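Putative leucoanthocyanidin reductase 1 (Vitis vinifera, PDB 3I6I) probably catalyses the NADPH-dependent reduction of leucoanthocyanidins in flavonoid biosynthesis, as a short-chain dehydrogenase/reductase of the NmrA-like family built on a Rossmann fold. Local coordinates at residues R114-E119 / K207-V212; F154-C159 / N216-F221. All coordinates share one frame; numbering follows the deposited sequence. Where two conformers were deposited one is given.

Contact 1: residues R114-E119 / K207-V212. With NDP (NADPH dihydro-nicotinamide-adenine-dinucleotide phosphate), chain B.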
ATOM      1  N   ARG A 114      16.588  -5.569   5.928  1.00  5.28           N
ATOM      2  CA  ARG A 114      15.652  -4.563   5.436  1.00  3.30           C
ATOM      3  C   ARG A 114      14.295  -4.724   6.100  1.00  2.00           C
ATOM      4  O   ARG A 114      13.785  -5.847   6.203  1.00  5.85           O
ATOM      5  CB  ARG A 114      15.499  -4.620   3.925  1.00  5.34           C
ATOM      6  CG  ARG A 114      15.066  -3.298   3.265  1.00  7.32           C
ATOM      7  CD  ARG A 114      16.164  -2.231   3.263  1.00  3.80           C
ATOM      8  NE  ARG A 114      17.285  -2.592   2.376  1.00  2.00           N
ATOM      9  CZ  ARG A 114      17.316  -2.374   1.059  1.00  5.15           C
ATOM     10  NH1 ARG A 114      16.315  -1.767   0.431  1.00  5.78           N
ATOM     11  NH2 ARG A 114      18.359  -2.752   0.363  1.00  3.47           N
ATOM     12  N   PHE A 115      13.716  -3.615   6.535  1.00  2.21           N
ATOM     13  CA  PHE A 115      12.354  -3.565   7.035  1.00  2.92           C
ATOM     14  C   PHE A 115      11.545  -2.660   6.126  1.00  2.39           C
ATOM     15  O   PHE A 115      11.928  -1.475   5.883  1.00  2.45           O
ATOM     16  CB  PHE A 115      12.316  -2.990   8.452  1.00  3.92           C
ATOM     17  CG  PHE A 115      10.913  -2.848   9.050  1.00  3.29           C
ATOM     18  CD1 PHE A 115      10.588  -1.705   9.719  1.00  4.51           C
ATOM     19  CD2 PHE A 115       9.932  -3.859   8.925  1.00  2.20           C
ATOM     20  CE1 PHE A 115       9.310  -1.541  10.301  1.00  3.29           C
ATOM     21  CE2 PHE A 115       8.678  -3.718   9.458  1.00  4.41           C
ATOM     22  CZ  PHE A 115       8.360  -2.574  10.175  1.00  5.10           C
ATOM     23  N   LEU A 116      10.408  -3.167   5.676  1.00  3.87           N
ATOM     24  CA  LEU A 116       9.404  -2.317   5.020  1.00  5.28           C
ATOM     25  C   LEU A 116       8.159  -2.183   5.906  1.00  6.10           C
ATOM     26  O   LEU A 116       7.360  -3.143   5.997  1.00  4.64           O
ATOM     27  CB  LEU A 116       8.978  -2.891   3.648  1.00  7.35           C
ATOM     28  CG  LEU A 116       9.942  -2.739   2.456  1.00  5.77           C
ATOM     29  CD1 LEU A 116      11.335  -3.405   2.733  1.00  4.65           C
ATOM     30  CD2 LEU A 116       9.329  -3.363   1.187  1.00  6.12           C
ATOM     31  N   PRO A 117       8.006  -1.039   6.593  1.00  3.71           N
ATOM     32  CA  PRO A 117       6.781  -0.902   7.404  1.00  4.93           C
ATOM     33  C   PRO A 117       5.554  -0.738   6.542  1.00  3.83           C
ATOM     34  O   PRO A 117       5.661  -0.602   5.311  1.00  6.77           O
ATOM     35  CB  PRO A 117       7.031   0.334   8.247  1.00  5.32           C
ATOM     36  CG  PRO A 117       8.039   1.132   7.411  1.00  8.22           C
ATOM     37  CD  PRO A 117       8.862   0.171   6.670  1.00  6.96           C
ATOM     38  N   SER A 118       4.396  -0.729   7.206  1.00  2.00           N
ATOM     39  CA  SER A 118       3.108  -0.696   6.536  1.00  3.45           C
ATOM     40  C   SER A 118       2.808   0.698   6.057  1.00  4.17           C
ATOM     41  O   SER A 118       2.180   1.504   6.749  1.00  5.81           O
ATOM     42  CB  SER A 118       1.986  -1.219   7.418  1.00  6.56           C
ATOM     43  OG  SER A 118       0.817  -1.378   6.636  1.00  4.84           O
ATOM     44  N   GLU A 119       3.348   0.966   4.882  1.00  4.58           N
ATOM     45  CA  GLU A 119       3.247   2.257   4.197  1.00  2.00           C
ATOM     46  C   GLU A 119       2.195   2.083   3.068  1.00  5.48           C
ATOM     47  O   GLU A 119       0.987   2.087   3.329  1.00  5.68           O
ATOM     48  CB  GLU A 119       4.648   2.682   3.693  1.00  5.77           C
ATOM     49  CG  GLU A 119       5.640   3.065   4.825  1.00  6.53           C
ATOM     50  CD  GLU A 119       5.501   4.501   5.266  1.00  7.84           C
ATOM     51  OE1 GLU A 119       4.979   5.328   4.465  1.00 10.54           O
ATOM     52  OE2 GLU A 119       5.890   4.821   6.419  1.00 10.32           O
ATOM     53  N   LYS A 207      10.917  -6.347  -5.531  1.00  5.16           N
ATOM     54  CA  LYS A 207      12.219  -6.045  -6.168  0.50  4.66           C
ATOM     55  C   LYS A 207      13.061  -5.131  -5.297  1.00  4.06           C
ATOM     56  O   LYS A 207      14.297  -5.198  -5.311  1.00  5.98           O
ATOM     57  CB  LYS A 207      12.040  -5.317  -7.521  0.50  6.94           C
ATOM     58  CG  LYS A 207      11.252  -6.074  -8.565  0.50  2.00           C
ATOM     59  CD  LYS A 207      11.325  -5.370  -9.928  0.50  2.00           C
ATOM     60  CE  LYS A 207      10.624  -6.166 -11.025  0.50  5.90           C
ATOM     61  NZ  LYS A 207      11.353  -7.394 -11.473  0.50  3.78           N
ATOM     62  N   THR A 208      12.396  -4.257  -4.545  1.00  5.31           N
ATOM     63  CA  THR A 208      13.090  -3.247  -3.741  1.00  5.03           C
ATOM     64  C   THR A 208      13.823  -3.791  -2.518  1.00  6.39           C
ATOM     65  O   THR A 208      14.735  -3.110  -2.016  1.00  5.63           O
ATOM     66  CB  THR A 208      12.140  -2.108  -3.250  1.00  4.00           C
ATOM     67  OG1 THR A 208      11.318  -2.562  -2.145  1.00  4.83           O
ATOM     68  CG2 THR A 208      11.325  -1.484  -4.422  1.00  4.30           C
ATOM     69  N   VAL A 209      13.472  -4.995  -2.049  1.00  4.25           N
ATOM     70  CA  VAL A 209      13.828  -5.376  -0.652  1.00  4.95           C
ATOM     71  C   VAL A 209      15.323  -5.562  -0.458  1.00  6.14           C
ATOM     72  O   VAL A 209      15.842  -5.450   0.675  1.00  6.09           O
ATOM     73  CB  VAL A 209      13.064  -6.616  -0.112  1.00  3.46           C
ATOM     74  CG1 VAL A 209      11.513  -6.311  -0.044  1.00  4.06           C
ATOM     75  CG2 VAL A 209      13.353  -7.891  -0.979  1.00  3.64           C
ATOM     76  N   ASP A 210      16.006  -5.862  -1.548  1.00  2.13           N
ATOM     77  CA  ASP A 210      17.473  -6.064  -1.522  1.00  2.57           C
ATOM     78  C   ASP A 210      18.258  -5.297  -2.587  1.00  4.33           C
ATOM     79  O   ASP A 210      19.414  -5.606  -2.862  1.00  6.47           O
ATOM     80  CB  ASP A 210      17.795  -7.577  -1.513  1.00  6.09           C
ATOM     81  CG  ASP A 210      17.202  -8.346  -2.697  1.00 12.62           C
ATOM     82  OD1 ASP A 210      16.595  -7.742  -3.633  1.00 10.76           O
ATOM     83  OD2 ASP A 210      17.314  -9.603  -2.651  1.00 14.26           O
ATOM     84  N   ASP A 211      17.629  -4.256  -3.114  1.00  2.56           N
ATOM     85  CA  ASP A 211      18.228  -3.343  -4.097  1.00  3.02           C
ATOM     86  C   ASP A 211      19.094  -2.366  -3.329  1.00  3.58           C
ATOM     87  O   ASP A 211      18.638  -1.738  -2.387  1.00  5.13           O
ATOM     88  CB  ASP A 211      17.107  -2.634  -4.870  1.00  2.00           C
ATOM     89  CG  ASP A 211      17.551  -1.970  -6.122  1.00  7.53           C
ATOM     90  OD1 ASP A 211      18.657  -1.373  -6.184  1.00  5.12           O
ATOM     91  OD2 ASP A 211      16.760  -2.039  -7.115  1.00  7.72           O
ATOM     92  N   VAL A 212      20.364  -2.246  -3.707  1.00  2.20           N
ATOM     93  CA  VAL A 212      21.215  -1.235  -3.045  1.00  3.77           C
ATOM     94  C   VAL A 212      20.648   0.190  -3.163  1.00  3.60           C
ATOM     95  O   VAL A 212      20.882   1.062  -2.320  1.00  2.62           O
ATOM     96  CB  VAL A 212      22.654  -1.270  -3.576  1.00  3.24           C
ATOM     97  CG1 VAL A 212      22.716  -0.646  -5.043  1.00  2.25           C
ATOM     98  CG2 VAL A 212      23.573  -0.526  -2.606  1.00  5.44           C
TER
HETATM   99  PA  NDP B 350      -5.896  -5.383   5.804  0.70 17.77           P
HETATM  100  O1A NDP B 350      -6.813  -5.034   6.951  0.70 18.61           O
HETATM  101  O2A NDP B 350      -6.582  -5.875   4.396  0.70 18.06           O
HETATM  102  O5B NDP B 350      -4.802  -6.515   6.137  0.70 21.52           O
HETATM  103  C5B NDP B 350      -4.068  -6.443   7.319  0.70 16.01           C
HETATM  104  C4B NDP B 350      -3.288  -7.681   7.547  0.70 19.65           C
HETATM  105  O4B NDP B 350      -2.562  -7.368   8.799  0.70 22.25           O
HETATM  106  C3B NDP B 350      -4.190  -8.904   7.853  0.70 18.24           C
HETATM  107  O3B NDP B 350      -3.603 -10.138   7.360  0.70 19.64           O
HETATM  108  C2B NDP B 350      -4.237  -8.925   9.379  0.70 20.83           C
HETATM  109  O2B NDP B 350      -4.458 -10.258   9.841  0.70 22.58           O
HETATM  110  C1B NDP B 350      -2.797  -8.524   9.689  0.70 17.39           C
HETATM  111  N9A NDP B 350      -2.535  -8.063  11.053  0.70 16.47           N
HETATM  112  C8A NDP B 350      -3.105  -7.009  11.637  0.70 16.15           C
HETATM  113  N7A NDP B 350      -2.600  -6.869  12.865  0.70 14.54           N
HETATM  114  C5A NDP B 350      -1.690  -7.829  13.056  0.70 16.37           C
HETATM  115  C6A NDP B 350      -0.861  -8.173  14.126  0.70 21.88           C
HETATM  116  N6A NDP B 350      -0.873  -7.457  15.252  0.70 22.81           N
HETATM  117  N1A NDP B 350      -0.042  -9.236  13.999  0.70 17.31           N
HETATM  118  C2A NDP B 350      -0.012  -9.934  12.865  0.70 21.11           C
HETATM  119  N3A NDP B 350      -0.779  -9.628  11.812  0.70 20.11           N
HETATM  120  C4A NDP B 350      -1.635  -8.585  11.898  0.70 15.60           C
HETATM  121  O3  NDP B 350      -5.027  -4.082   5.468  0.70 18.09           O
HETATM  122  PN  NDP B 350      -4.808  -3.297   4.049  0.70 19.12           P
HETATM  123  O1N NDP B 350      -4.286  -4.071   2.898  0.70 20.60           O
HETATM  124  O2N NDP B 350      -6.147  -2.491   3.867  0.70 23.46           O
HETATM  125  O5D NDP B 350      -3.749  -2.160   4.587  0.70 14.85           O
HETATM  126  C5D NDP B 350      -2.340  -2.434   4.588  0.70 13.76           C
HETATM  127  C4D NDP B 350      -1.591  -1.141   4.434  0.70 13.87           C
HETATM  128  O4D NDP B 350      -1.875  -0.739   3.065  0.70 18.18           O
HETATM  129  C3D NDP B 350      -2.043  -0.015   5.331  0.70 15.12           C
HETATM  130  O3D NDP B 350      -0.909   0.785   5.654  0.70 13.70           O
HETATM  131  C2D NDP B 350      -2.957   0.783   4.421  0.70 19.88           C
HETATM  132  O2D NDP B 350      -2.862   2.142   4.800  0.70 20.25           O
HETATM  133  C1D NDP B 350      -2.309   0.614   3.048  0.70 16.61           C
HETATM  134  N1N NDP B 350      -3.257   0.587   1.877  0.70 17.02           N
HETATM  135  C2N NDP B 350      -2.972   1.284   0.677  0.70 19.59           C
HETATM  136  C3N NDP B 350      -3.947   1.552  -0.189  0.70 21.35           C
HETATM  137  C7N NDP B 350      -3.618   2.284  -1.504  0.70 25.66           C
HETATM  138  O7N NDP B 350      -2.453   2.586  -1.787  0.70 25.29           O
HETATM  139  N7N NDP B 350      -4.630   2.488  -2.331  0.70 17.03           N
HETATM  140  C4N NDP B 350      -5.385   1.116   0.131  0.70 19.95           C
HETATM  141  C5N NDP B 350      -5.399  -0.062   1.099  0.70 22.29           C
HETATM  142  C6N NDP B 350      -4.348  -0.322   1.865  0.70 22.28           C
HETATM  143  P2B NDP B 350      -5.910 -10.602  10.611  0.70 25.19           P
HETATM  144  O1X NDP B 350      -7.024 -10.520   9.630  0.70 29.55           O
HETATM  145  O2X NDP B 350      -5.640 -12.023  11.271  0.70 26.92           O
HETATM  146  O3X NDP B 350      -6.054  -9.535  11.772  0.70 26.27           O
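Arg114, at the start of strand 114-116, lays its side chain against the turn at the C-terminal end of helix 198-208, and nearly every one of its atoms meets a backbone oxygen there. CB comes first, 3.4 Å from Val209 O, and CG stays at a similar distance from the same oxygen. Because CG is anti to the backbone N (chi1 -154°) and the chain then bends at both chi2 and chi3, the guanidinium folds back over this carbonyl instead of reaching past it. Val209 O therefore sits over the centre of one guanidinium face, 3.4 Å from CZ. At the tip, NH2 donates to Asp211 O at 2.9 Å with an N-H...O angle of 162°; the oxygen lies close to the guanidinium plane, whereas the donor stands above the carbonyl plane. NH1 lies 3.2 Å from Thr208 O and finds partners in Thr155 OG1 and Thr214 OG1. A positive group amid so many carbonyl oxygens probably remains charged, held by dipoles more than by the carboxylates of Asp210 and Asp211, which turn to Arg35 and to Tyr299 and Arg213. Thr208 to Asp211 form a type I beta turn, which brings the three carbonyls to one side chain.

Further along the strand, Leu116 CD2 packs 3.9 Å from Val209 CG1, the two side chains crossing at about a right angle. Beyond the strand end, the O3D hydroxyl of the NADPH ribose shares its hydrogen mainly with Ser118 OG (2.9 Å) and weakly with Glu119 O. Strand 114-116 is the last of five parallel strands of the Rossmann sheet: Phe115 packs on helix 99-109 and bonds through its backbone to strand 155-158, whose Thr155 and Ile157 side chains Leu116 touches.

Contact 2: residues F154-C159 / N216-F221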
ATOM      1  N   PHE A 154      15.841   0.438   6.162  1.00  2.61           N
ATOM      2  CA  PHE A 154      14.443   0.501   5.786  1.00  4.21           C
ATOM      3  C   PHE A 154      14.206   0.862   4.327  1.00  7.19           C
ATOM      4  O   PHE A 154      15.086   1.400   3.604  1.00  4.46           O
ATOM      5  CB  PHE A 154      13.762   1.540   6.685  1.00  5.63           C
ATOM      6  CG  PHE A 154      14.257   2.937   6.479  1.00  6.05           C
ATOM      7  CD1 PHE A 154      15.315   3.461   7.251  1.00  6.62           C
ATOM      8  CD2 PHE A 154      13.730   3.735   5.477  1.00  3.89           C
ATOM      9  CE1 PHE A 154      15.756   4.757   7.015  1.00  5.88           C
ATOM     10  CE2 PHE A 154      14.191   5.030   5.273  1.00  6.72           C
ATOM     11  CZ  PHE A 154      15.191   5.530   6.026  1.00  8.32           C
ATOM     12  N   THR A 155      12.991   0.581   3.891  1.00  4.43           N
ATOM     13  CA  THR A 155      12.502   1.075   2.606  1.00  3.92           C
ATOM     14  C   THR A 155      11.012   1.423   2.810  1.00  5.52           C
ATOM     15  O   THR A 155      10.269   0.612   3.321  1.00  3.57           O
ATOM     16  CB  THR A 155      12.686   0.031   1.465  1.00  5.18           C
ATOM     17  OG1 THR A 155      14.085  -0.228   1.235  1.00  5.98           O
ATOM     18  CG2 THR A 155      12.076   0.522   0.156  1.00  2.58           C
ATOM     19  N   TYR A 156      10.636   2.626   2.411  1.00  4.86           N
ATOM     20  CA  TYR A 156       9.246   3.118   2.532  1.00  2.89           C
ATOM     21  C   TYR A 156       8.581   3.090   1.165  1.00  3.45           C
ATOM     22  O   TYR A 156       9.019   3.821   0.256  1.00  5.73           O
ATOM     23  CB  TYR A 156       9.235   4.548   3.081  1.00  4.91           C
ATOM     24  CG  TYR A 156       9.912   4.742   4.423  1.00  5.55           C
ATOM     25  CD1 TYR A 156       9.833   3.771   5.434  1.00  7.49           C
ATOM     26  CD2 TYR A 156      10.573   5.951   4.713  1.00  7.39           C
ATOM     27  CE1 TYR A 156      10.432   3.971   6.660  1.00  4.31           C
ATOM     28  CE2 TYR A 156      11.158   6.173   5.971  1.00  7.27           C
ATOM     29  CZ  TYR A 156      11.078   5.180   6.939  1.00  9.02           C
ATOM     30  OH  TYR A 156      11.681   5.308   8.192  1.00  9.13           O
ATOM     31  N   ILE A 157       7.583   2.211   1.007  1.00  6.10           N
ATOM     32  CA  ILE A 157       6.877   2.016  -0.261  1.00  4.36           C
ATOM     33  C   ILE A 157       5.744   3.024  -0.392  1.00  7.35           C
ATOM     34  O   ILE A 157       4.693   2.902   0.282  1.00  5.23           O
ATOM     35  CB  ILE A 157       6.320   0.556  -0.429  1.00  2.69           C
ATOM     36  CG1 ILE A 157       7.403  -0.514  -0.422  1.00  6.15           C
ATOM     37  CG2 ILE A 157       5.455   0.445  -1.753  1.00  3.92           C
ATOM     38  CD1 ILE A 157       8.464  -0.404  -1.598  1.00  3.99           C
ATOM     39  N   CYS A 158       5.935   4.029  -1.227  1.00  4.68           N
ATOM     40  CA  CYS A 158       4.924   5.103  -1.413  1.00  5.93           C
ATOM     41  C   CYS A 158       4.298   4.886  -2.788  1.00  6.15           C
ATOM     42  O   CYS A 158       4.587   5.598  -3.773  1.00  7.49           O
ATOM     43  CB  CYS A 158       5.532   6.506  -1.250  1.00  8.88           C
ATOM     44  SG  CYS A 158       6.412   6.746   0.357  1.00  9.03           S
ATOM     45  N   CYS A 159       3.439   3.868  -2.855  1.00  5.61           N
ATOM     46  CA  CYS A 159       2.948   3.390  -4.121  1.00  2.58           C
ATOM     47  C   CYS A 159       1.693   4.085  -4.679  1.00  3.15           C
ATOM     48  O   CYS A 159       1.168   3.671  -5.739  1.00  4.82           O
ATOM     49  CB  CYS A 159       2.724   1.883  -4.101  1.00  4.29           C
ATOM     50  SG  CYS A 159       1.552   1.397  -2.803  1.00  6.89           S
ATOM     51  N   ASN A 216      17.336   2.656   2.810  1.00  2.00           N
ATOM     52  CA  ASN A 216      17.078   3.864   3.548  1.00  2.00           C
ATOM     53  C   ASN A 216      16.458   4.984   2.683  1.00  2.00           C
ATOM     54  O   ASN A 216      16.681   6.190   2.903  1.00  3.09           O
ATOM     55  CB  ASN A 216      18.335   4.301   4.282  1.00  4.26           C
ATOM     56  CG  ASN A 216      18.858   3.239   5.215  1.00  5.55           C
ATOM     57  OD1 ASN A 216      18.117   2.385   5.697  1.00  2.38           O
ATOM     58  ND2 ASN A 216      20.143   3.302   5.511  1.00  2.00           N
ATOM     59  N   LYS A 217      15.595   4.548   1.772  1.00  2.54           N
ATOM     60  CA  LYS A 217      14.913   5.428   0.820  1.00  2.08           C
ATOM     61  C   LYS A 217      13.425   5.300   0.841  1.00  2.66           C
ATOM     62  O   LYS A 217      12.885   4.255   1.184  1.00  3.52           O
ATOM     63  CB  LYS A 217      15.291   5.156  -0.630  1.00  4.12           C
ATOM     64  CG  LYS A 217      16.741   5.139  -0.957  1.00  7.61           C
ATOM     65  CD  LYS A 217      17.360   6.470  -0.790  1.00  8.09           C
ATOM     66  CE  LYS A 217      18.795   6.492  -1.381  1.00 12.11           C
ATOM     67  NZ  LYS A 217      19.786   6.349  -0.293  1.00 18.11           N
ATOM     68  N   SER A 218      12.791   6.370   0.397  1.00  3.80           N
ATOM     69  CA  SER A 218      11.360   6.344   0.005  1.00  3.14           C
ATOM     70  C   SER A 218      11.270   5.993  -1.474  1.00  5.08           C
ATOM     71  O   SER A 218      11.938   6.665  -2.314  1.00  6.62           O
ATOM     72  CB  SER A 218      10.717   7.688   0.281  1.00  7.60           C
ATOM     73  OG  SER A 218      10.677   7.952   1.673  1.00  4.86           O
ATOM     74  N   VAL A 219      10.480   4.956  -1.794  1.00  5.04           N
ATOM     75  CA  VAL A 219      10.284   4.500  -3.166  1.00  2.00           C
ATOM     76  C   VAL A 219       8.898   4.947  -3.653  1.00  5.02           C
ATOM     77  O   VAL A 219       7.837   4.496  -3.136  1.00  4.70           O
ATOM     78  CB  VAL A 219      10.403   2.991  -3.297  1.00  4.41           C
ATOM     79  CG1 VAL A 219      10.212   2.595  -4.745  1.00  3.87           C
ATOM     80  CG2 VAL A 219      11.778   2.516  -2.763  1.00  3.51           C
ATOM     81  N   HIS A 220       8.897   5.810  -4.653  1.00  2.59           N
ATOM     82  CA  HIS A 220       7.662   6.440  -5.161  1.00  3.14           C
ATOM     83  C   HIS A 220       7.241   5.741  -6.443  1.00  7.69           C
ATOM     84  O   HIS A 220       8.074   5.484  -7.318  1.00  8.53           O
ATOM     85  CB  HIS A 220       7.858   7.932  -5.376  1.00  4.12           C
ATOM     86  CG  HIS A 220       8.348   8.647  -4.146  1.00  3.45           C
ATOM     87  ND1 HIS A 220       7.484   9.067  -3.150  1.00  6.31           N
ATOM     88  CD2 HIS A 220       9.597   8.937  -3.718  1.00  3.43           C
ATOM     89  CE1 HIS A 220       8.193   9.622  -2.174  1.00  5.34           C
ATOM     90  NE2 HIS A 220       9.475   9.586  -2.503  1.00  3.61           N
ATOM     91  N   PHE A 221       5.944   5.420  -6.570  1.00  3.86           N
ATOM     92  CA  PHE A 221       5.462   4.787  -7.777  1.00  4.25           C
ATOM     93  C   PHE A 221       4.813   5.836  -8.677  1.00  9.64           C
ATOM     94  O   PHE A 221       3.667   6.226  -8.437  1.00  5.26           O
ATOM     95  CB  PHE A 221       4.458   3.659  -7.508  1.00  5.07           C
ATOM     96  CG  PHE A 221       5.044   2.381  -6.927  1.00  3.69           C
ATOM     97  CD1 PHE A 221       5.898   2.401  -5.829  1.00  8.34           C
ATOM     98  CD2 PHE A 221       4.616   1.142  -7.419  1.00  5.82           C
ATOM     99  CE1 PHE A 221       6.407   1.212  -5.314  1.00  5.47           C
ATOM    100  CE2 PHE A 221       5.092  -0.075  -6.864  1.00  6.30           C
ATOM    101  CZ  PHE A 221       5.995  -0.014  -5.805  1.00  4.63           C
TER
HETATM  102  O   HOH W   1       4.807   8.727  -3.704  1.00  7.43           O
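Phe154 spreads its ring across the backbone of Asn216, whose CA stands 3.6 Å from the ring centroid, 15° off the normal, in a CH-pi contact. The ring reaches this place because CG lies between the backbone N and the carbonyl carbon (chi1 65°); the opposite face is taken by Tyr156 OH, itself hydrogen-bonded to Glu148 of helix 133-149. Asn216 answers twice: its side-chain OD1 accepts from Phe154 N at 3.0 Å, and its backbone N donates to Phe154 O. An alanine in place of Phe154 would probably open a gap between Asn216 and the Tyr156 hydroxyl and leave the Asn216 backbone without its aromatic cover.

From here the segments run as neighbouring parallel strands, axes 4.7 Å apart, that continue the Rossmann-type sheet beyond strand 114-116, with 217-220 between 155-158 and 292-294. Tyr156 N, Tyr156 O, Cys158 N and Cys158 O bond in alternation to Lys217 O, Val219 N, Val219 O and Phe221 N. On the face carrying Thr155, Ile157 and Val219, Thr155 CG2 meets Val219 CG2 at 3.5 Å. The other face pairs Tyr156 with Ser218, whose OG approaches the ring edge near CD2, and sets Cys158 CB 3.7 Å from His220 ND1. A water donates to Cys158 O and bonds His220 ND1, while NE2 of that imidazole is hydrogen-bonded to Asp292. Where the strands end, Cys159 CB sits over the centre of one Phe221 ring face, 3.7 Å from its centroid, while Ile157 CG2 touches CE1. At its nearest atoms the Cys159 side chain is about 4 Å from the bound NADPH.

In the fold
Followed from the N terminus, the chain completes strand 114-116, the last of the five Rossmann strands, passes through helix 133-149 and enters strand 155-158. After three further short strands it reaches helix 198-208, and the turn at the end of that helix closes contact 1 against residues 114-119. A few residues later strand 217-220 closes contact 2 against 154-159. The two loops therefore cross: contact 2 opens within the loop of contact 1 and closes beyond it. Their centres lie about 7 Å apart, and Phe115 O to Thr155 N (3.1 Å), probably a hydrogen bond, joins them. Strand 155-158 thus lies beside 114-116 and carries the sheet on into 217-220 and 292-294, with helix 198-208 tied in.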